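Local atomic coordinates of Cgl0159-like domain-containing protein (Corynebacterium glutamicum, PDB entry 3FOK), a protein that is of unknown function but folds as a TIM barrel, and belongs to a family named after it. Residues E40-P52 with M76-G90. Sequence-based numbering, arbitrary orientation.
Sequences EDGKLFIVAADHP and MAIALSRPGVDGVLG
Strands 44-48 and 87-90 are parallel neighbours in the TIM barrel, joined through helix 69-81 as a beta-alpha-beta crossover. The main chains pair at I46 with G87, V47 with V88 and A48 with L89. V47 N donates to G87 O at 3.0 Å. L89 N donates to V47 O with a nearly straight N-H...O angle of 163°. A49 N closes the series on L89 O at 2.9 Å.

At the start of the pair F45 O takes D86 N at 2.9 Å, and a weak bond from G87 N. The D86 carboxylate reaches back to the first strand. Its OD2 accepts F45 N, although the placement of OD2 is less certain. Its OD1 forms a salt bridge with R35.

F45 and V47 point to the helix side. The F45 ring is carried outward with CG anti to the backbone N (chi1 172°). G84 O lies at the ring edge, 3.4 Å from F45 CD2. V85 CG1 approaches F45 CE2 obliquely, at 3.4 Å. V47 CG2 lies 4.1 Å from A79 CB, and the bent selenomethionine M76 runs past V47 in the opposite direction.

I46, A48 and L89 occupy the other face, inside the barrel. I46 CG2 is 4.0 Å from L89 CB, and A48 CB meets L89 CD2 at the same distance. Strand 108-112 continues this interior packing against I46 and L89, and its S112 OG is hydrogen-bonded to D50 OD1.

The backbone bonds fix the strand register, while apolar side chains fill both faces. The R35 salt bridge probably helps the buried D86 remain charged.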
ATOM      1  N   GLU A  40     -30.205 -30.724 -13.439  1.00 40.37           N
ATOM      2  CA  GLU A  40     -31.343 -31.365 -12.802  1.00 41.38           C
ATOM      3  C   GLU A  40     -30.960 -32.222 -11.599  1.00 39.91           C
ATOM      4  O   GLU A  40     -31.696 -32.273 -10.611  1.00 39.08           O
ATOM      5  CB  GLU A  40     -32.103 -32.210 -13.828  1.00 44.34           C
ATOM      6  CG  GLU A  40     -32.806 -31.389 -14.909  1.00 50.34           C
ATOM      7  CD  GLU A  40     -31.840 -30.647 -15.828  1.00 53.96           C
ATOM      8  OE1 GLU A  40     -32.298 -29.737 -16.555  1.00 55.96           O
ATOM      9  OE2 GLU A  40     -30.633 -30.980 -15.841  1.00 55.72           O
ATOM     10  N   ASP A  41     -29.810 -32.887 -11.669  1.00 38.71           N
ATOM     11  CA  ASP A  41     -29.380 -33.741 -10.566  1.00 37.21           C
ATOM     12  C   ASP A  41     -28.588 -32.968  -9.513  1.00 35.54           C
ATOM     13  O   ASP A  41     -28.115 -33.541  -8.534  1.00 35.31           O
ATOM     14  CB  ASP A  41     -28.566 -34.926 -11.101  1.00 38.07           C
ATOM     15  CG  ASP A  41     -27.159 -34.542 -11.504  1.00 40.05           C
ATOM     16  OD1 ASP A  41     -26.961 -33.417 -12.009  1.00 41.75           O
ATOM     17  OD2 ASP A  41     -26.249 -35.378 -11.326  1.00 41.17           O
ATOM     18  N   GLY A  42     -28.457 -31.662  -9.721  1.00 33.46           N
ATOM     19  CA  GLY A  42     -27.754 -30.813  -8.774  1.00 31.62           C
ATOM     20  C   GLY A  42     -26.275 -31.086  -8.579  1.00 30.36           C
ATOM     21  O   GLY A  42     -25.664 -30.540  -7.660  1.00 28.77           O
ATOM     22  N   LYS A  43     -25.693 -31.925  -9.430  1.00 29.29           N
ATOM     23  CA  LYS A  43     -24.272 -32.241  -9.326  1.00 28.84           C
ATOM     24  C   LYS A  43     -23.447 -31.465 -10.343  1.00 28.66           C
ATOM     25  O   LYS A  43     -23.971 -30.988 -11.354  1.00 28.74           O
ATOM     26  CB  LYS A  43     -24.039 -33.741  -9.509  1.00 30.83           C
ATOM     27  CG  LYS A  43     -24.082 -34.550  -8.216  1.00 31.18           C
ATOM     28  CD  LYS A  43     -25.440 -34.489  -7.547  1.00 32.27           C
ATOM     29  CE  LYS A  43     -25.500 -35.419  -6.342  1.00 34.62           C
ATOM     30  NZ  LYS A  43     -24.502 -35.054  -5.295  1.00 36.65           N
ATOM     31  N   LEU A  44     -22.148 -31.354 -10.076  1.00 27.24           N
ATOM     32  CA  LEU A  44     -21.251 -30.614 -10.952  1.00 24.98           C
ATOM     33  C   LEU A  44     -19.932 -31.358 -11.147  1.00 23.99           C
ATOM     34  O   LEU A  44     -19.361 -31.886 -10.194  1.00 24.30           O
ATOM     35  CB  LEU A  44     -20.997 -29.232 -10.340  1.00 24.91           C
ATOM     36  CG  LEU A  44     -20.594 -28.039 -11.204  1.00 24.85           C
ATOM     37  CD1 LEU A  44     -21.684 -27.743 -12.225  1.00 24.54           C
ATOM     38  CD2 LEU A  44     -20.377 -26.830 -10.303  1.00 26.16           C
ATOM     39  N   PHE A  45     -19.463 -31.410 -12.391  1.00 23.54           N
ATOM     40  CA  PHE A  45     -18.199 -32.068 -12.721  1.00 23.33           C
ATOM     41  C   PHE A  45     -17.385 -31.117 -13.586  1.00 22.95           C
ATOM     42  O   PHE A  45     -17.761 -30.811 -14.718  1.00 23.99           O
ATOM     43  CB  PHE A  45     -18.453 -33.388 -13.458  1.00 23.64           C
ATOM     44  CG  PHE A  45     -17.207 -34.043 -14.005  1.00 23.45           C
ATOM     45  CD1 PHE A  45     -15.986 -33.932 -13.341  1.00 24.92           C
ATOM     46  CD2 PHE A  45     -17.263 -34.794 -15.174  1.00 23.60           C
ATOM     47  CE1 PHE A  45     -14.841 -34.563 -13.838  1.00 24.42           C
ATOM     48  CE2 PHE A  45     -16.132 -35.426 -15.675  1.00 23.09           C
ATOM     49  CZ  PHE A  45     -14.916 -35.310 -15.005  1.00 24.02           C
ATOM     50  N   ILE A  46     -16.267 -30.652 -13.037  1.00 22.28           N
ATOM     51  CA  ILE A  46     -15.408 -29.701 -13.725  1.00 20.98           C
ATOM     52  C   ILE A  46     -13.968 -30.183 -13.865  1.00 21.27           C
ATOM     53  O   ILE A  46     -13.384 -30.709 -12.914  1.00 21.05           O
ATOM     54  CB  ILE A  46     -15.438 -28.354 -12.974  1.00 20.73           C
ATOM     55  CG1 ILE A  46     -16.826 -27.731 -13.129  1.00 21.09           C
ATOM     56  CG2 ILE A  46     -14.345 -27.423 -13.492  1.00 20.63           C
ATOM     57  CD1 ILE A  46     -17.050 -26.502 -12.288  1.00 23.69           C
ATOM     58  N   VAL A  47     -13.400 -30.006 -15.056  1.00 19.57           N
ATOM     59  CA  VAL A  47     -12.026 -30.416 -15.302  1.00 18.91           C
ATOM     60  C   VAL A  47     -11.107 -29.207 -15.131  1.00 18.22           C
ATOM     61  O   VAL A  47     -11.332 -28.153 -15.722  1.00 17.77           O
ATOM     62  CB  VAL A  47     -11.858 -30.998 -16.717  1.00 19.76           C
ATOM     63  CG1 VAL A  47     -10.556 -31.772 -16.793  1.00 18.83           C
ATOM     64  CG2 VAL A  47     -13.036 -31.901 -17.057  1.00 21.99           C
ATOM     65  N   ALA A  48     -10.067 -29.374 -14.320  1.00 18.08           N
ATOM     66  CA  ALA A  48      -9.128 -28.298 -14.020  1.00 19.32           C
ATOM     67  C   ALA A  48      -7.817 -28.314 -14.800  1.00 20.57           C
ATOM     68  O   ALA A  48      -7.223 -29.370 -15.030  1.00 21.90           O
ATOM     69  CB  ALA A  48      -8.828 -28.302 -12.528  1.00 18.17           C
ATOM     70  N   ALA A  49      -7.358 -27.124 -15.177  1.00 20.74           N
ATOM     71  CA  ALA A  49      -6.114 -26.974 -15.921  1.00 20.39           C
ATOM     72  C   ALA A  49      -5.462 -25.618 -15.665  1.00 20.64           C
ATOM     73  O   ALA A  49      -4.956 -24.982 -16.586  1.00 22.78           O
ATOM     74  CB  ALA A  49      -6.374 -27.157 -17.413  1.00 20.92           C
ATOM     75  N   ASP A  50      -5.458 -25.176 -14.413  1.00 20.44           N
ATOM     76  CA  ASP A  50      -4.852 -23.889 -14.079  1.00 21.67           C
ATOM     77  C   ASP A  50      -3.471 -24.044 -13.442  1.00 21.69           C
ATOM     78  O   ASP A  50      -2.919 -23.082 -12.898  1.00 21.37           O
ATOM     79  CB  ASP A  50      -5.761 -23.081 -13.134  1.00 22.17           C
ATOM     80  CG  ASP A  50      -5.975 -23.763 -11.797  1.00 22.46           C
ATOM     81  OD1 ASP A  50      -6.303 -23.057 -10.822  1.00 23.66           O
ATOM     82  OD2 ASP A  50      -5.830 -25.000 -11.719  1.00 25.29           O
ATOM     83  N   HIS A  51      -2.909 -25.248 -13.526  1.00 20.50           N
ATOM     84  CA  HIS A  51      -1.602 -25.529 -12.938  1.00 20.99           C
ATOM     85  C   HIS A  51      -0.403 -24.852 -13.615  1.00 20.67           C
ATOM     86  O   HIS A  51       0.474 -24.313 -12.937  1.00 20.67           O
ATOM     87  CB  HIS A  51      -1.350 -27.038 -12.909  1.00 21.45           C
ATOM     88  CG  HIS A  51      -2.537 -27.844 -12.495  1.00 21.48           C
ATOM     89  ND1 HIS A  51      -3.659 -27.975 -13.284  1.00 21.95           N
ATOM     90  CD2 HIS A  51      -2.775 -28.577 -11.379  1.00 20.66           C
ATOM     91  CE1 HIS A  51      -4.536 -28.754 -12.675  1.00 24.52           C
ATOM     92  NE2 HIS A  51      -4.022 -29.132 -11.517  1.00 23.84           N
ATOM     93  N   PRO A  52      -0.339 -24.882 -14.957  1.00 19.81           N
ATOM     94  CA  PRO A  52       0.786 -24.260 -15.662  1.00 19.92           C
ATOM     95  C   PRO A  52       1.120 -22.845 -15.196  1.00 19.98           C
ATOM     96  O   PRO A  52       2.276 -22.535 -14.902  1.00 20.96           O
ATOM     97  CB  PRO A  52       0.336 -24.294 -17.119  1.00 19.89           C
ATOM     98  CG  PRO A  52      -0.488 -25.536 -17.180  1.00 19.70           C
ATOM     99  CD  PRO A  52      -1.313 -25.434 -15.916  1.00 20.12           C
HETATM  100  N   MSE A  76      -8.000 -31.288 -23.182  1.00 31.29           N
HETATM  101  CA  MSE A  76      -9.116 -30.551 -22.601  1.00 33.94           C
HETATM  102  C   MSE A  76     -10.341 -30.692 -23.499  1.00 31.97           C
HETATM  103  O   MSE A  76     -11.447 -30.954 -23.024  1.00 31.12           O
HETATM  104  CB  MSE A  76      -8.760 -29.066 -22.447  1.00 41.54           C
HETATM  105  CG  MSE A  76      -8.670 -28.581 -21.003  1.00 51.03           C
HETATM  106 SE   MSE A  76     -10.320 -28.800 -20.019  1.00 69.15          SE
HETATM  107  CE  MSE A  76     -10.114 -30.651 -19.551  1.00 63.29           C
ATOM    108  N   ALA A  77     -10.132 -30.516 -24.802  1.00 29.30           N
ATOM    109  CA  ALA A  77     -11.209 -30.622 -25.777  1.00 27.02           C
ATOM    110  C   ALA A  77     -11.876 -31.988 -25.675  1.00 26.91           C
ATOM    111  O   ALA A  77     -13.101 -32.098 -25.755  1.00 27.26           O
ATOM    112  CB  ALA A  77     -10.665 -30.411 -27.178  1.00 25.15           C
ATOM    113  N   ILE A  78     -11.065 -33.026 -25.497  1.00 25.73           N
ATOM    114  CA  ILE A  78     -11.583 -34.382 -25.376  1.00 24.89           C
ATOM    115  C   ILE A  78     -12.473 -34.479 -24.143  1.00 24.87           C
ATOM    116  O   ILE A  78     -13.615 -34.934 -24.222  1.00 25.00           O
ATOM    117  CB  ILE A  78     -10.436 -35.409 -25.252  1.00 24.36           C
ATOM    118  CG1 ILE A  78      -9.663 -35.481 -26.572  1.00 24.97           C
ATOM    119  CG2 ILE A  78     -10.992 -36.777 -24.879  1.00 23.09           C
ATOM    120  CD1 ILE A  78      -8.463 -36.405 -26.532  1.00 22.82           C
ATOM    121  N   ALA A  79     -11.942 -34.048 -23.003  1.00 24.29           N
ATOM    122  CA  ALA A  79     -12.688 -34.083 -21.754  1.00 22.96           C
ATOM    123  C   ALA A  79     -14.026 -33.357 -21.895  1.00 23.44           C
ATOM    124  O   ALA A  79     -15.066 -33.879 -21.502  1.00 23.71           O
ATOM    125  CB  ALA A  79     -11.867 -33.453 -20.640  1.00 21.91           C
ATOM    126  N   LEU A  80     -13.998 -32.158 -22.470  1.00 23.54           N
ATOM    127  CA  LEU A  80     -15.208 -31.362 -22.653  1.00 23.70           C
ATOM    128  C   LEU A  80     -16.214 -31.979 -23.616  1.00 24.51           C
ATOM    129  O   LEU A  80     -17.399 -31.651 -23.570  1.00 23.58           O
ATOM    130  CB  LEU A  80     -14.859 -29.953 -23.143  1.00 22.26           C
ATOM    131  CG  LEU A  80     -14.150 -29.002 -22.176  1.00 24.04           C
ATOM    132  CD1 LEU A  80     -13.924 -27.662 -22.863  1.00 22.13           C
ATOM    133  CD2 LEU A  80     -14.991 -28.820 -20.915  1.00 22.18           C
ATOM    134  N   SER A  81     -15.748 -32.863 -24.493  1.00 25.71           N
ATOM    135  CA  SER A  81     -16.639 -33.491 -25.462  1.00 26.19           C
ATOM    136  C   SER A  81     -17.384 -34.682 -24.870  1.00 26.99           C
ATOM    137  O   SER A  81     -18.427 -35.087 -25.380  1.00 26.66           O
ATOM    138  CB  SER A  81     -15.852 -33.948 -26.689  1.00 23.76           C
ATOM    139  OG  SER A  81     -14.992 -35.023 -26.365  1.00 26.37           O
ATOM    140  N   ARG A  82     -16.843 -35.243 -23.795  1.00 28.06           N
ATOM    141  CA  ARG A  82     -17.463 -36.395 -23.154  1.00 29.27           C
ATOM    142  C   ARG A  82     -18.716 -35.982 -22.395  1.00 29.99           C
ATOM    143  O   ARG A  82     -18.727 -34.962 -21.703  1.00 32.22           O
ATOM    144  CB  ARG A  82     -16.481 -37.052 -22.186  1.00 28.69           C
ATOM    145  CG  ARG A  82     -15.123 -37.335 -22.799  1.00 32.06           C
ATOM    146  CD  ARG A  82     -15.255 -38.135 -24.076  1.00 32.73           C
ATOM    147  NE  ARG A  82     -15.914 -39.416 -23.846  1.00 35.70           N
ATOM    148  CZ  ARG A  82     -16.141 -40.319 -24.795  1.00 35.54           C
ATOM    149  NH1 ARG A  82     -15.765 -40.081 -26.043  1.00 35.31           N
ATOM    150  NH2 ARG A  82     -16.741 -41.462 -24.493  1.00 35.52           N
ATOM    151  N   PRO A  83     -19.799 -36.760 -22.527  1.00 29.60           N
ATOM    152  CA  PRO A  83     -21.023 -36.401 -21.809  1.00 29.30           C
ATOM    153  C   PRO A  83     -20.757 -36.459 -20.310  1.00 29.02           C
ATOM    154  O   PRO A  83     -19.997 -37.312 -19.842  1.00 29.21           O
ATOM    155  CB  PRO A  83     -22.016 -37.466 -22.271  1.00 28.83           C
ATOM    156  CG  PRO A  83     -21.135 -38.656 -22.515  1.00 29.22           C
ATOM    157  CD  PRO A  83     -19.964 -38.036 -23.244  1.00 29.35           C
ATOM    158  N   GLY A  84     -21.361 -35.542 -19.562  1.00 28.81           N
ATOM    159  CA  GLY A  84     -21.158 -35.536 -18.126  1.00 28.02           C
ATOM    160  C   GLY A  84     -20.255 -34.429 -17.614  1.00 28.21           C
ATOM    161  O   GLY A  84     -20.322 -34.081 -16.436  1.00 28.26           O
ATOM    162  N   VAL A  85     -19.403 -33.875 -18.475  1.00 27.64           N
ATOM    163  CA  VAL A  85     -18.513 -32.798 -18.044  1.00 28.25           C
ATOM    164  C   VAL A  85     -19.225 -31.452 -18.179  1.00 26.84           C
ATOM    165  O   VAL A  85     -19.496 -30.976 -19.282  1.00 25.66           O
ATOM    166  CB  VAL A  85     -17.184 -32.783 -18.854  1.00 28.08           C
ATOM    167  CG1 VAL A  85     -16.510 -34.137 -18.761  1.00 27.77           C
ATOM    168  CG2 VAL A  85     -17.445 -32.418 -20.304  1.00 31.85           C
ATOM    169  N   ASP A  86     -19.524 -30.846 -17.039  1.00 25.74           N
ATOM    170  CA  ASP A  86     -20.230 -29.575 -17.006  1.00 25.66           C
ATOM    171  C   ASP A  86     -19.384 -28.353 -17.313  1.00 25.32           C
ATOM    172  O   ASP A  86     -19.909 -27.335 -17.758  1.00 25.81           O
ATOM    173  CB  ASP A  86     -20.894 -29.405 -15.641  1.00 25.21           C
ATOM    174  CG  ASP A  86     -21.851 -30.533 -15.324  1.00 24.79           C
ATOM    175  OD1 ASP A  86     -22.923 -30.601 -15.965  1.00 22.75           O
ATOM    176  OD2 ASP A  86     -21.522 -31.354 -14.444  1.00 25.45           O
ATOM    177  N   GLY A  87     -18.081 -28.437 -17.075  1.00 25.13           N
ATOM    178  CA  GLY A  87     -17.252 -27.282 -17.345  1.00 23.79           C
ATOM    179  C   GLY A  87     -15.763 -27.439 -17.119  1.00 23.83           C
ATOM    180  O   GLY A  87     -15.251 -28.537 -16.885  1.00 24.28           O
ATOM    181  N   VAL A  88     -15.071 -26.309 -17.171  1.00 22.53           N
ATOM    182  CA  VAL A  88     -13.629 -26.282 -17.009  1.00 21.56           C
ATOM    183  C   VAL A  88     -13.156 -25.140 -16.114  1.00 20.71           C
ATOM    184  O   VAL A  88     -13.786 -24.086 -16.043  1.00 20.93           O
ATOM    185  CB  VAL A  88     -12.946 -26.160 -18.395  1.00 20.85           C
ATOM    186  CG1 VAL A  88     -13.557 -24.999 -19.169  1.00 20.42           C
ATOM    187  CG2 VAL A  88     -11.453 -25.956 -18.236  1.00 21.40           C
ATOM    188  N   LEU A  89     -12.047 -25.377 -15.418  1.00 19.64           N
ATOM    189  CA  LEU A  89     -11.440 -24.383 -14.543  1.00 19.35           C
ATOM    190  C   LEU A  89     -10.087 -24.033 -15.130  1.00 19.63           C
ATOM    191  O   LEU A  89      -9.250 -24.910 -15.336  1.00 19.77           O
ATOM    192  CB  LEU A  89     -11.238 -24.938 -13.128  1.00 18.76           C
ATOM    193  CG  LEU A  89     -10.111 -24.284 -12.312  1.00 18.89           C
ATOM    194  CD1 LEU A  89     -10.322 -22.779 -12.227  1.00 19.58           C
ATOM    195  CD2 LEU A  89     -10.061 -24.899 -10.924  1.00 20.36           C
ATOM    196  N   GLY A  90      -9.865 -22.755 -15.398  1.00 19.56           N
ATOM    197  CA  GLY A  90      -8.591 -22.363 -15.954  1.00 18.81           C
ATOM    198  C   GLY A  90      -8.253 -20.904 -15.770  1.00 18.44           C
ATOM    199  O   GLY A  90      -9.076 -20.101 -15.332  1.00 19.86           O
TER